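Local coordinates for protein FACT-Spt16 (Cicer arietinum, PDB 5CE6) that probably binds histones H3-H4 as the N-terminal part of the Spt16 subunit of FACT, a histone chaperone complex linked to transcription, at residues Tyr211-Val216 and Tyr309-Ala314; Glu242-Val247 and Tyr267-Gln272. All blocks are in the same frame, centred on the assembly; numbering follows the deposited sequence.

Contact 1 of 2, residues Tyr211-Val216 and Tyr309-Ala314; sequences YLTGSV and YCSNIA
The methyl group of T213 stands over one face of the peptide plane joining N312 to I313, its CG2 3.9 Å from N312 C and almost straight above that carbon. The carbonyl oxygen of this peptide, N312 O, accepts a hydrogen bond from T432 OG1. With CG2 anti to the backbone N (the OG1 branch has chi1 -67°), the same methyl also reaches I313. Here the packing is tight, T213 CG2 lying only 3.4 Å from I313 CG2, and the two side chains run past each other in opposite directions. Next in the helix, G214 CA lies 4.3 Å from I313 CD1, a looser contact. The other branch of T213 is polar: OG1 lies 2.6 Å from S311 OG, a probable hydrogen bond, although A209 O is within reach of the same threonine proton. A304 of strand 296-306 has a part in both ends, its N bonding T213 OG1 and its O bonding S311 OG. The helix 200-230 is thus laid on the sheet of the M24-like domain through a buried pair of hydroxyls, each with backbone partners, beside a close methyl contact; this polar network probably fixes the rotation of both hydroxyl-bearing side chains.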
loop_
_atom_site.group_PDB
_atom_site.type_symbol
_atom_site.label_atom_id
_atom_site.label_comp_id
_atom_site.label_asym_id
_atom_site.label_seq_id
_atom_site.Cartn_x
_atom_site.Cartn_y
_atom_site.Cartn_z
ATOM N N TYR A 211 -13.845 -1.790 5.706
ATOM C CA TYR A 211 -14.921 -2.317 6.541
ATOM C C TYR A 211 -14.556 -3.694 7.094
ATOM O O TYR A 211 -14.728 -3.963 8.286
ATOM C CB TYR A 211 -16.239 -2.396 5.762
ATOM C CG TYR A 211 -17.430 -2.713 6.642
ATOM C CD1 TYR A 211 -18.106 -1.702 7.313
ATOM C CD2 TYR A 211 -17.869 -4.023 6.814
ATOM C CE1 TYR A 211 -19.194 -1.981 8.126
ATOM C CE2 TYR A 211 -18.955 -4.315 7.626
ATOM C CZ TYR A 211 -19.611 -3.288 8.281
ATOM O OH TYR A 211 -20.690 -3.565 9.088
ATOM N N LEU A 212 -14.046 -4.566 6.228
ATOM C CA LEU A 212 -13.612 -5.894 6.655
ATOM C C LEU A 212 -12.452 -5.790 7.638
ATOM O O LEU A 212 -12.449 -6.447 8.683
ATOM C CB LEU A 212 -13.200 -6.734 5.446
ATOM C CG LEU A 212 -12.551 -8.085 5.753
ATOM C CD1 LEU A 212 -13.486 -8.930 6.591
ATOM C CD2 LEU A 212 -12.216 -8.798 4.458
ATOM N N THR A 213 -11.469 -4.963 7.295
ATOM C CA THR A 213 -10.313 -4.730 8.166
ATOM C C THR A 213 -10.750 -4.318 9.570
ATOM O O THR A 213 -10.292 -4.877 10.582
ATOM C CB THR A 213 -9.410 -3.646 7.564
ATOM O OG1 THR A 213 -8.824 -4.148 6.353
ATOM C CG2 THR A 213 -8.296 -3.243 8.526
ATOM N N GLY A 214 -11.645 -3.341 9.634
ATOM C CA GLY A 214 -12.147 -2.870 10.910
ATOM C C GLY A 214 -12.966 -3.920 11.633
ATOM O O GLY A 214 -12.873 -4.055 12.863
ATOM N N SER A 215 -13.767 -4.665 10.875
ATOM C CA SER A 215 -14.611 -5.706 11.450
ATOM C C SER A 215 -13.762 -6.809 12.072
ATOM O O SER A 215 -14.102 -7.347 13.132
ATOM C CB SER A 215 -15.532 -6.315 10.392
ATOM O OG SER A 215 -16.313 -5.322 9.767
ATOM N N VAL A 216 -12.675 -7.153 11.395
ATOM C CA VAL A 216 -11.740 -8.143 11.904
ATOM C C VAL A 216 -11.093 -7.671 13.213
ATOM O O VAL A 216 -11.006 -8.430 14.178
ATOM C CB VAL A 216 -10.673 -8.495 10.846
ATOM C CG1 VAL A 216 -9.528 -9.286 11.457
ATOM C CG2 VAL A 216 -11.316 -9.264 9.704
ATOM N N TYR A 309 -7.609 -3.742 -3.849
ATOM C CA TYR A 309 -7.461 -2.465 -3.141
ATOM C C TYR A 309 -7.218 -2.678 -1.660
ATOM O O TYR A 309 -8.000 -3.353 -0.992
ATOM C CB TYR A 309 -8.672 -1.542 -3.385
ATOM C CG TYR A 309 -8.623 -1.006 -4.788
ATOM C CD1 TYR A 309 -9.112 -1.761 -5.855
ATOM C CD2 TYR A 309 -8.004 0.210 -5.066
ATOM C CE1 TYR A 309 -9.020 -1.308 -7.155
ATOM C CE2 TYR A 309 -7.909 0.677 -6.378
ATOM C CZ TYR A 309 -8.411 -0.090 -7.407
ATOM O OH TYR A 309 -8.317 0.363 -8.703
ATOM N N CYS A 310 -6.134 -2.088 -1.165
ATOM C CA CYS A 310 -5.668 -2.324 0.194
ATOM C C CYS A 310 -6.330 -1.391 1.199
ATOM O O CYS A 310 -6.879 -0.343 0.847
ATOM C CB CYS A 310 -4.148 -2.109 0.291
ATOM S SG CYS A 310 -3.162 -3.244 -0.708
ATOM N N SER A 311 -6.242 -1.784 2.465
ATOM C CA SER A 311 -6.697 -0.967 3.585
ATOM C C SER A 311 -5.831 -1.346 4.758
ATOM O O SER A 311 -5.110 -2.346 4.704
ATOM C CB SER A 311 -8.178 -1.215 3.902
ATOM O OG SER A 311 -8.390 -2.562 4.317
ATOM N N ASN A 312 -5.894 -0.567 5.830
ATOM C CA ASN A 312 -5.043 -0.857 6.969
ATOM C C ASN A 312 -5.645 -0.336 8.259
ATOM O O ASN A 312 -6.324 0.693 8.257
ATOM C CB ASN A 312 -3.683 -0.196 6.802
ATOM C CG ASN A 312 -2.687 -0.705 7.814
ATOM O OD1 ASN A 312 -2.485 -1.915 7.931
ATOM N ND2 ASN A 312 -2.085 0.200 8.571
ATOM N N ILE A 313 -5.382 -1.035 9.361
ATOM C CA ILE A 313 -5.717 -0.496 10.677
ATOM C C ILE A 313 -4.659 -0.988 11.640
ATOM O O ILE A 313 -4.043 -2.024 11.416
ATOM C CB ILE A 313 -7.132 -0.946 11.135
ATOM C CG1 ILE A 313 -7.663 -0.056 12.268
ATOM C CG2 ILE A 313 -7.119 -2.400 11.603
ATOM C CD1 ILE A 313 -9.028 -0.526 12.787
ATOM N N ALA A 314 -4.396 -0.223 12.691
ATOM C CA ALA A 314 -3.483 -0.673 13.730
ATOM C C ALA A 314 -3.979 -0.088 15.032
ATOM O O ALA A 314 -4.397 1.072 15.073
ATOM C CB ALA A 314 -2.047 -0.222 13.459
#

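Contact 2 of 2, residues Glu242-Val247 and Tyr267-Gln272; sequences EETEKV and YPPIFQ
P268 meets helix 237-249 at the margin of the contact, where its CB lies 4.3 Å from E245 OE2. The next proline does more of the work. P269 sets its ring against the helix and offers different carbons to two residues: CD packs 3.6 Å from E245 CG, and CG lies 3.8 Å from T244 CG2. The E245 chain crosses the proline at about a right angle; its first torsion, chi1 -95°, sets CG against the ring, and the chain then runs extended toward P268. T244 instead slides past P269 in the opposite direction, with CG2 anti to its own backbone N. After I270, F271 brings the edge of its ring to T244. T244 OG1 sits there near the ring plane, 3.3 Å from F271 CZ and 3.4 Å from F271 CE1, but the hydroxyl has its hydrogen bond with L240 O, one turn back in its own helix. An alanine in place of T244 would probably leave gaps facing the P269 ring and the edge of F271, and L240 O without its hydroxyl partner. S285 OG bonds both P269 O and F271 N, fastening the backbone on both sides of I270. Largely apolar packing of one helix face on the two prolines and F271 joins the two segments. M241 of helix 237-249 also touches both prolines, H237 and L240 pack on F271, and V221 of helix 200-230 reaches the same ring. F271 also touches C300 of strand 296-306, which pairs antiparallel with strand 270-273, so the ring lies between two helices and the sheet of the M24-like domain.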
loop_
_atom_site.group_PDB
_atom_site.type_symbol
_atom_site.label_atom_id
_atom_site.label_comp_id
_atom_site.label_asym_id
_atom_site.label_seq_id
_atom_site.Cartn_x
_atom_site.Cartn_y
_atom_site.Cartn_z
ATOM N N GLU A 242 -1.931 -16.173 12.296
ATOM C CA GLU A 242 -2.578 -17.157 11.431
ATOM C C GLU A 242 -4.099 -17.141 11.600
ATOM O O GLU A 242 -4.843 -17.198 10.616
ATOM C CB GLU A 242 -2.003 -18.556 11.686
ATOM N N GLU A 243 -4.553 -17.025 12.845
ATOM C CA GLU A 243 -5.983 -17.044 13.137
ATOM C C GLU A 243 -6.674 -15.813 12.556
ATOM O O GLU A 243 -7.819 -15.892 12.093
ATOM C CB GLU A 243 -6.218 -17.110 14.648
ATOM C CG GLU A 243 -5.776 -18.400 15.293
ATOM C CD GLU A 243 -6.592 -19.584 14.831
ATOM O OE1 GLU A 243 -7.840 -19.508 14.908
ATOM O OE2 GLU A 243 -5.987 -20.584 14.388
ATOM N N THR A 244 -5.968 -14.685 12.575
ATOM C CA THR A 244 -6.492 -13.432 12.021
ATOM C C THR A 244 -6.579 -13.542 10.491
ATOM O O THR A 244 -7.564 -13.117 9.873
ATOM C CB THR A 244 -5.620 -12.238 12.439
ATOM O OG1 THR A 244 -5.599 -12.152 13.870
ATOM C CG2 THR A 244 -6.172 -10.930 11.876
ATOM N N GLU A 245 -5.550 -14.126 9.888
ATOM C CA GLU A 245 -5.571 -14.400 8.449
ATOM C C GLU A 245 -6.808 -15.180 8.044
ATOM O O GLU A 245 -7.474 -14.841 7.064
ATOM C CB GLU A 245 -4.348 -15.217 8.035
ATOM C CG GLU A 245 -3.182 -14.409 7.506
ATOM C CD GLU A 245 -2.158 -15.286 6.796
ATOM O OE1 GLU A 245 -2.564 -16.119 5.958
ATOM O OE2 GLU A 245 -0.953 -15.142 7.082
ATOM N N LYS A 246 -7.095 -16.247 8.785
ATOM C CA LYS A 246 -8.231 -17.108 8.478
ATOM C C LYS A 246 -9.550 -16.347 8.482
ATOM O O LYS A 246 -10.431 -16.604 7.660
ATOM C CB LYS A 246 -8.307 -18.263 9.471
ATOM C CG LYS A 246 -7.169 -19.239 9.337
ATOM C CD LYS A 246 -7.480 -20.538 10.065
ATOM C CE LYS A 246 -6.647 -20.697 11.324
ATOM N NZ LYS A 246 -6.947 -21.989 12.023
ATOM N N VAL A 247 -9.682 -15.414 9.415
ATOM C CA VAL A 247 -10.905 -14.622 9.528
ATOM C C VAL A 247 -11.031 -13.633 8.367
ATOM O O VAL A 247 -12.126 -13.406 7.847
ATOM C CB VAL A 247 -10.967 -13.894 10.884
ATOM C CG1 VAL A 247 -12.161 -12.987 10.938
ATOM C CG2 VAL A 247 -11.031 -14.905 12.023
ATOM N N TYR A 267 -0.935 -8.061 4.095
ATOM C CA TYR A 267 0.337 -8.506 4.651
ATOM C C TYR A 267 -0.010 -9.428 5.810
ATOM O O TYR A 267 -1.149 -9.398 6.288
ATOM C CB TYR A 267 1.176 -7.314 5.129
ATOM C CG TYR A 267 0.485 -6.441 6.167
ATOM C CD1 TYR A 267 0.571 -6.735 7.515
ATOM C CD2 TYR A 267 -0.262 -5.342 5.785
ATOM C CE1 TYR A 267 -0.054 -5.939 8.461
ATOM C CE2 TYR A 267 -0.899 -4.553 6.714
ATOM C CZ TYR A 267 -0.796 -4.856 8.052
ATOM O OH TYR A 267 -1.423 -4.053 8.982
ATOM N N PRO A 268 0.945 -10.272 6.244
ATOM C CA PRO A 268 0.640 -11.148 7.376
ATOM C C PRO A 268 0.421 -10.286 8.603
ATOM O O PRO A 268 1.276 -9.440 8.877
ATOM C CB PRO A 268 1.923 -11.967 7.541
ATOM C CG PRO A 268 2.555 -11.953 6.172
ATOM C CD PRO A 268 2.259 -10.578 5.647
ATOM N N PRO A 269 -0.716 -10.468 9.291
ATOM C CA PRO A 269 -1.067 -9.625 10.438
ATOM C C PRO A 269 0.067 -9.523 11.437
ATOM O O PRO A 269 0.801 -10.497 11.640
ATOM C CB PRO A 269 -2.256 -10.368 11.044
ATOM C CG PRO A 269 -2.958 -10.920 9.810
ATOM C CD PRO A 269 -1.815 -11.391 8.940
ATOM N N ILE A 270 0.212 -8.351 12.041
ATOM C CA ILE A 270 1.330 -8.092 12.936
ATOM C C ILE A 270 0.824 -8.068 14.358
ATOM O O ILE A 270 -0.075 -7.308 14.679
ATOM C CB ILE A 270 1.985 -6.739 12.606
ATOM C CG1 ILE A 270 2.679 -6.822 11.233
ATOM C CG2 ILE A 270 2.971 -6.314 13.712
ATOM C CD1 ILE A 270 2.999 -5.450 10.623
ATOM N N PHE A 271 1.378 -8.938 15.194
ATOM C CA PHE A 271 1.096 -8.912 16.624
ATOM C C PHE A 271 2.410 -8.807 17.360
ATOM O O PHE A 271 3.331 -9.587 17.103
ATOM C CB PHE A 271 0.375 -10.185 17.050
ATOM C CG PHE A 271 -1.054 -10.232 16.618
ATOM C CD1 PHE A 271 -1.397 -10.715 15.364
ATOM C CD2 PHE A 271 -2.057 -9.769 17.463
ATOM C CE1 PHE A 271 -2.720 -10.739 14.949
ATOM C CE2 PHE A 271 -3.390 -9.803 17.059
ATOM C CZ PHE A 271 -3.715 -10.292 15.805
ATOM N N GLN A 272 2.504 -7.844 18.276
ATOM C CA GLN A 272 3.744 -7.628 19.023
ATOM C C GLN A 272 3.436 -7.333 20.477
ATOM O O GLN A 272 2.456 -6.650 20.783
ATOM C CB GLN A 272 4.521 -6.444 18.432
ATOM C CG GLN A 272 4.944 -6.644 16.989
ATOM C CD GLN A 272 5.613 -5.431 16.376
ATOM O OE1 GLN A 272 5.669 -4.361 16.980
ATOM N NE2 GLN A 272 6.094 -5.584 15.145
#

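How the contacts relate
Following the chain, residues 211-216 on helix 200-230 come first, then 242-247 on helix 237-249, the next helix. The chain soon returns through 267-272, closing the short loop of contact 2, and only later does 309-314 close the longer loop of contact 1, so contact 2 is nested inside it. Their centres are about 12 Å apart, and the two contacts touch. On the helix side, V216 CG1 packs 3.8 Å from T244 CG2; on the strand side, Y267 OH and N312 OD1, 2.6 Å apart, probably share a hydrogen bond. Together they tie two consecutive helices to one mixed sheet, in which strand 296-306 pairs with both 270-273 and 309-319.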